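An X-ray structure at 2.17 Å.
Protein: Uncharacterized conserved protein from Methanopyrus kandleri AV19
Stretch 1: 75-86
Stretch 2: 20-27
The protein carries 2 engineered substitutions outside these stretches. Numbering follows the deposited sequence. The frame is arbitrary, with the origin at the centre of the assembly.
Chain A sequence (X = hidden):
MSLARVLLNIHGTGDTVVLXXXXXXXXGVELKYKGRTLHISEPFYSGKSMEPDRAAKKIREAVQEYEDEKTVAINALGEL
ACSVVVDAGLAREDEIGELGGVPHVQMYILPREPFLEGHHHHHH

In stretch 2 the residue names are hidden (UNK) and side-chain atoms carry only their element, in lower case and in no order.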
# COMPACT_ATOMS: atom_id res chain seq x y z
N ASN A 75 1.15 -8.59 1.03
CA ASN A 75 2.53 -8.99 0.97
C ASN A 75 2.72 -10.03 2.08
O ASN A 75 2.44 -9.73 3.24
CB ASN A 75 3.47 -7.81 1.24
CG ASN A 75 2.86 -6.46 0.87
OD1 ASN A 75 2.76 -5.57 1.73
ND2 ASN A 75 2.43 -6.30 -0.40
N ALA A 76 3.16 -11.23 1.70
CA ALA A 76 3.46 -12.29 2.66
C ALA A 76 4.87 -12.85 2.45
O ALA A 76 5.27 -13.15 1.33
CB ALA A 76 2.39 -13.37 2.61
N LEU A 77 5.64 -12.91 3.53
CA LEU A 77 6.98 -13.43 3.52
C LEU A 77 7.14 -14.57 4.56
O LEU A 77 6.96 -14.36 5.79
CB LEU A 77 7.98 -12.30 3.80
CG LEU A 77 9.47 -12.68 3.81
CD1 LEU A 77 10.04 -13.00 2.39
CD2 LEU A 77 10.32 -11.62 4.55
N GLY A 78 7.51 -15.75 4.07
CA GLY A 78 7.67 -16.95 4.89
C GLY A 78 6.70 -18.06 4.55
O GLY A 78 5.62 -17.84 4.00
N GLU A 79 7.09 -19.28 4.91
CA GLU A 79 6.33 -20.49 4.65
C GLU A 79 4.96 -20.46 5.31
O GLU A 79 3.95 -20.72 4.68
CB GLU A 79 7.14 -21.70 5.13
CG GLU A 79 6.40 -23.03 5.11
CD GLU A 79 7.34 -24.22 5.24
OE1 GLU A 79 8.51 -24.03 5.68
OE2 GLU A 79 6.90 -25.35 4.89
N LEU A 80 4.93 -20.16 6.61
CA LEU A 80 3.68 -20.03 7.34
C LEU A 80 2.84 -18.88 6.81
O LEU A 80 1.65 -19.04 6.59
CB LEU A 80 3.98 -19.83 8.84
CG LEU A 80 2.87 -20.20 9.82
CD1 LEU A 80 2.64 -21.72 9.77
CD2 LEU A 80 3.19 -19.72 11.26
N ALA A 81 3.45 -17.71 6.60
CA ALA A 81 2.73 -16.54 6.05
C ALA A 81 2.08 -16.79 4.68
O ALA A 81 0.96 -16.35 4.41
CB ALA A 81 3.64 -15.30 5.98
N CYS A 82 2.77 -17.51 3.80
CA CYS A 82 2.18 -17.78 2.49
C CYS A 82 1.07 -18.83 2.59
O CYS A 82 0.06 -18.75 1.86
CB CYS A 82 3.25 -18.13 1.48
SG CYS A 82 4.27 -16.68 1.15
N SER A 83 1.24 -19.77 3.52
CA SER A 83 0.23 -20.79 3.77
C SER A 83 -1.04 -20.15 4.31
O SER A 83 -2.13 -20.64 4.07
CB SER A 83 0.76 -21.87 4.73
OG SER A 83 0.50 -21.52 6.08
N VAL A 84 -0.88 -19.05 5.04
CA VAL A 84 -2.01 -18.24 5.49
C VAL A 84 -2.76 -17.65 4.30
O VAL A 84 -3.99 -17.66 4.27
CB VAL A 84 -1.58 -17.07 6.44
CG1 VAL A 84 -2.74 -16.08 6.66
CG2 VAL A 84 -1.10 -17.63 7.80
N VAL A 85 -2.03 -17.11 3.33
CA VAL A 85 -2.67 -16.52 2.16
C VAL A 85 -3.46 -17.59 1.38
O VAL A 85 -4.59 -17.34 0.96
CB VAL A 85 -1.65 -15.80 1.25
CG1 VAL A 85 -2.35 -15.22 0.03
CG2 VAL A 85 -0.91 -14.70 2.04
N VAL A 86 -2.87 -18.79 1.25
CA VAL A 86 -3.51 -19.95 0.59
C VAL A 86 -4.74 -20.37 1.39
O VAL A 86 -5.84 -20.56 0.83
CB VAL A 86 -2.52 -21.19 0.43
CG1 VAL A 86 -3.22 -22.43 -0.18
CG2 VAL A 86 -1.35 -20.84 -0.40
N UNK A 20 0.17 -6.97 5.55
CA UNK A 20 1.48 -7.60 5.50
C UNK A 20 1.60 -8.74 6.53
O UNK A 20 1.23 -8.60 7.69
c UNK A 20 2.60 -6.57 5.71
N UNK A 21 2.12 -9.87 6.08
CA UNK A 21 2.23 -11.06 6.91
C UNK A 21 3.68 -11.44 6.88
O UNK A 21 4.30 -11.40 5.82
c UNK A 21 1.39 -12.20 6.34
c UNK A 21 -0.12 -12.08 6.42
c UNK A 21 -0.62 -12.82 7.64
c UNK A 21 -0.74 -12.68 5.18
N UNK A 22 4.22 -11.80 8.03
CA UNK A 22 5.61 -12.24 8.08
C UNK A 22 5.73 -13.34 9.12
O UNK A 22 5.15 -13.22 10.21
c UNK A 22 6.51 -11.07 8.46
s UNK A 22 8.27 -11.30 8.35
N UNK A 23 6.48 -14.40 8.81
CA UNK A 23 6.84 -15.40 9.84
C UNK A 23 7.60 -14.70 10.98
O UNK A 23 8.53 -13.93 10.75
o UNK A 23 5.79 -16.97 7.81
o UNK A 23 7.18 -18.66 8.20
c UNK A 23 6.82 -17.46 8.36
c UNK A 23 7.65 -16.57 9.26
N UNK A 24 7.16 -14.96 12.20
CA UNK A 24 7.74 -14.31 13.37
C UNK A 24 9.23 -14.59 13.47
O UNK A 24 10.01 -13.67 13.72
c UNK A 24 6.52 -14.60 17.03
o UNK A 24 6.94 -15.72 17.37
o UNK A 24 5.55 -14.03 17.57
c UNK A 24 7.02 -14.78 14.61
c UNK A 24 7.20 -13.94 15.85
N UNK A 25 9.63 -15.84 13.22
CA UNK A 25 11.04 -16.23 13.31
C UNK A 25 11.95 -15.58 12.25
O UNK A 25 13.17 -15.73 12.31
c UNK A 25 10.72 -18.43 12.06
c UNK A 25 11.21 -17.76 13.33
o UNK A 25 10.72 -19.69 12.02
o UNK A 25 10.33 -17.73 11.08
N UNK A 26 11.34 -14.87 11.30
CA UNK A 26 12.06 -14.18 10.23
C UNK A 26 12.39 -12.74 10.56
O UNK A 26 13.28 -12.16 9.96
c UNK A 26 10.43 -15.04 6.83
c UNK A 26 11.26 -14.19 8.94
c UNK A 26 11.12 -15.45 8.09
c UNK A 26 12.47 -16.10 7.79
N UNK A 27 11.64 -12.16 11.49
CA UNK A 27 11.81 -10.75 11.84
C UNK A 27 13.23 -10.49 12.32
O UNK A 27 13.79 -11.27 13.12
c UNK A 27 9.65 -8.53 14.31
c UNK A 27 10.83 -8.89 13.40
c UNK A 27 10.95 -7.90 12.27
c UNK A 27 10.76 -10.32 12.87

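Position 20 carries a single side-chain carbon. That carbon lies 4.1 Å from OD1 of Asn 75, on the same face of the sheet. One carbon and nothing beyond it means alanine, Ala 20. Its CA also makes a CA-H...O contact of 3.3 Å with Asn 75 O.

Position 21 has four carbons, forked at the second. Its CB is 3.8 Å from Ala 81 CB and 4.0 Å from Ala 76 CB. One tip of the fork reaches to 3.7 Å from Val 85 CG2, and the other to 4.0 Å from Val 84 CG1. A fork at the second carbon, with no other element, identifies Leu 21. The tip near Val 85 is CD1 and the tip near Val 84 is CD2. Leu 21 N donates to Asn 75 O (2.9 Å), and Leu 77 N donates to Leu 21 O (3.1 Å), so both backbone groups face the same strand.

Position 22 shows one carbon followed by a sulfur. The sulfur lies 4.3 Å from Leu 77 CD2. A sulfur directly after CB makes this Cys 22.

Position 23 has two carbons, the second bearing two oxygens. One oxygen is 2.7 Å from Ala 81 N, the other 3.1 Å from Leu 80 N. This short carboxylate is Asp 23. OD1 accepts from Ala 81 N and OD2 from Leu 80 N. The backbone also takes part, as Asp 23 N donates to Leu 77 O at 3.1 Å.

Position 24 has three carbons, the third bearing two oxygens. It does not touch stretch 1, and its end leads away. It is Glu 24.

Position 25 has two carbons, the second bearing two oxygens. It too makes no contact with stretch 1. It is Asp 25.

Position 26 has four carbons, forked at the second. One tip is 4.0 Å from Leu 77 CG and 3.9 Å from Gly 78 CA. It is Leu 26, and that tip is CD1.

Position 27 also has four carbons forked at the second, but touches nothing on stretch 1. It is Leu 27.

The contact joins two parallel strands and the helix that follows one of them. Backbone hydrogen bonds set the register. Leu 21 fills the space between sheet and helix, packing on Ala 76, Ala 81, Val 84 and Val 85. Asp 23 holds the start of the helix through two free backbone NH groups. Gly 78 leaves room for this: a CB there would lie 2.3 Å from Asp 23 OD1, a clash.

Stretch 2 (20-27) ALCDEDLL
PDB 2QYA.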